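Local coordinates for quinone oxidoreductase (Thermus thermophilus, PDB 1IZ0), which probably reduces quinones with NADPH as the electron donor, and binds that cofactor largely through a Rossmann-type domain, at residues A156-R159 / P160-A164. Residues are numbered along the deposited sequence; the frame is centred on the assembly and turned at random.
With SO4 (sulfate ion), chain B.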
loop_
_atom_site.group_PDB
_atom_site.type_symbol
_atom_site.label_atom_id
_atom_site.label_comp_id
_atom_site.label_asym_id
_atom_site.label_seq_id
_atom_site.Cartn_x
_atom_site.Cartn_y
_atom_site.Cartn_z
ATOM N N ALA A 156 -2.330 -11.140 -11.181
ATOM C CA ALA A 156 -1.119 -11.763 -11.682
ATOM C C ALA A 156 -0.059 -11.777 -10.590
ATOM O O ALA A 156 -0.017 -10.884 -9.746
ATOM C CB ALA A 156 -0.615 -11.010 -12.900
ATOM N N ALA A 157 0.771 -12.816 -10.594
ATOM C CA ALA A 157 1.856 -12.959 -9.628
ATOM C C ALA A 157 2.981 -13.743 -10.304
ATOM O O ALA A 157 2.818 -14.225 -11.427
ATOM C CB ALA A 157 1.369 -13.690 -8.377
ATOM N N SER A 158 4.112 -13.885 -9.623
ATOM C CA SER A 158 5.256 -14.588 -10.196
ATOM C C SER A 158 5.200 -16.117 -10.145
ATOM O O SER A 158 5.551 -16.789 -11.111
ATOM C CB SER A 158 6.543 -14.129 -9.507
ATOM O OG SER A 158 6.504 -14.410 -8.113
ATOM N N ARG A 159 4.754 -16.656 -9.019
ATOM C CA ARG A 159 4.709 -18.099 -8.817
ATOM C C ARG A 159 3.277 -18.622 -8.739
ATOM O O ARG A 159 2.393 -17.959 -8.201
ATOM C CB ARG A 159 5.451 -18.437 -7.514
ATOM C CG ARG A 159 6.509 -19.530 -7.609
ATOM C CD ARG A 159 6.120 -20.795 -6.820
ATOM N NE ARG A 159 5.030 -21.545 -7.453
ATOM C CZ ARG A 159 4.636 -22.763 -7.087
ATOM N NH1 ARG A 159 5.236 -23.388 -6.084
ATOM N NH2 ARG A 159 3.649 -23.367 -7.737
ATOM N N PRO A 160 3.031 -19.825 -9.281
ATOM C CA PRO A 160 1.690 -20.412 -9.246
ATOM C C PRO A 160 1.152 -20.486 -7.815
ATOM O O PRO A 160 -0.043 -20.337 -7.594
ATOM C CB PRO A 160 1.909 -21.797 -9.846
ATOM C CG PRO A 160 3.009 -21.555 -10.840
ATOM C CD PRO A 160 3.957 -20.673 -10.056
ATOM N N GLU A 161 2.040 -20.702 -6.847
ATOM C CA GLU A 161 1.625 -20.800 -5.449
ATOM C C GLU A 161 1.124 -19.476 -4.863
ATOM O O GLU A 161 0.604 -19.448 -3.749
ATOM C CB GLU A 161 2.775 -21.323 -4.585
ATOM C CG GLU A 161 3.862 -20.292 -4.312
ATOM C CD GLU A 161 4.945 -20.815 -3.389
ATOM O OE1 GLU A 161 5.666 -21.755 -3.787
ATOM O OE2 GLU A 161 5.076 -20.288 -2.262
ATOM N N LYS A 162 1.278 -18.382 -5.602
ATOM C CA LYS A 162 0.819 -17.077 -5.118
ATOM C C LYS A 162 -0.545 -16.687 -5.681
ATOM O O LYS A 162 -1.111 -15.660 -5.303
ATOM C CB LYS A 162 1.821 -15.983 -5.491
ATOM C CG LYS A 162 3.156 -16.075 -4.787
ATOM C CD LYS A 162 4.041 -14.899 -5.168
ATOM C CE LYS A 162 5.339 -14.901 -4.382
ATOM N NZ LYS A 162 6.249 -13.832 -4.864
ATOM N N LEU A 163 -1.077 -17.517 -6.569
ATOM C CA LEU A 163 -2.343 -17.228 -7.224
ATOM C C LEU A 163 -3.626 -17.574 -6.468
ATOM O O LEU A 163 -4.668 -16.976 -6.723
ATOM C CB LEU A 163 -2.352 -17.905 -8.590
ATOM C CG LEU A 163 -1.158 -17.532 -9.471
ATOM C CD1 LEU A 163 -1.249 -18.287 -10.788
ATOM C CD2 LEU A 163 -1.145 -16.023 -9.716
ATOM N N ALA A 164 -3.559 -18.533 -5.547
ATOM C CA ALA A 164 -4.741 -18.934 -4.789
ATOM C C ALA A 164 -5.379 -17.793 -3.978
ATOM O O ALA A 164 -6.602 -17.656 -3.944
ATOM C CB ALA A 164 -4.389 -20.092 -3.874
HETATM S S SO4 B . 5.462 -11.050 -7.176
HETATM O O1 SO4 B . 5.002 -10.354 -5.780
HETATM O O2 SO4 B . 4.344 -11.887 -7.568
HETATM O O3 SO4 B . 5.748 -10.129 -8.062
HETATM O O4 SO4 B . 6.560 -11.890 -6.764
#
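Pro-160 meets Arg-159 at the edge of the guanidinium, where its CB lies in the plane of that group, 3.2 Å from Arg-159 NH2. Bends at chi2 (-113°) and chi3 fold the arginine chain back over the turn, and the group thereby comes to rest on Glu-161 as well: Glu-161 CB sits over the centre of one face, 3.4 Å above the plane. The same glutamate closes a salt bridge, with Arg-159 NH1 2.9 Å from Glu-161 OE1, but the N-H...O angle of 122° makes the hydrogen bond within it weak, and the guanidinium and carboxylate planes are steeply inclined to each other.

Lys-162 faces back toward the end of strand 152-157. Its backbone N donates to Arg-159 O at 2.9 Å, nearly straight at 161°, which ties the turn together, while its CB packs on the CB of Ala-157. Beyond CG the chain is fully extended and carries NZ to a sulfate ion, 2.7 Å from O4; Ser-158 OG bonds to that same oxygen, and Ser-158 N donates to O2 at 2.9 Å. NZ is also hydrogen-bonded to the carbonyl O of Arg-292, and Tyr-177 OH holds the sulfate too. Replacing the lysine with a methionine would probably leave the anion without its positive mate here and the Arg-292 carbonyl without this donor.

Leu-163 brings CD2 to 3.7 Å from Ala-157 CB at the strand end, and its side chain also touches Ala-174 and Thr-176 of the adjacent strand 173-176. Ser-158 and Lys-162 bind NADPH in the complex, and their grip on a sulfate, probably from the crystallisation liquor, is consistent with a site for the cofactor's 2'-phosphate, placed after the second strand of the Rossmann fold as in NADP-dependent relatives.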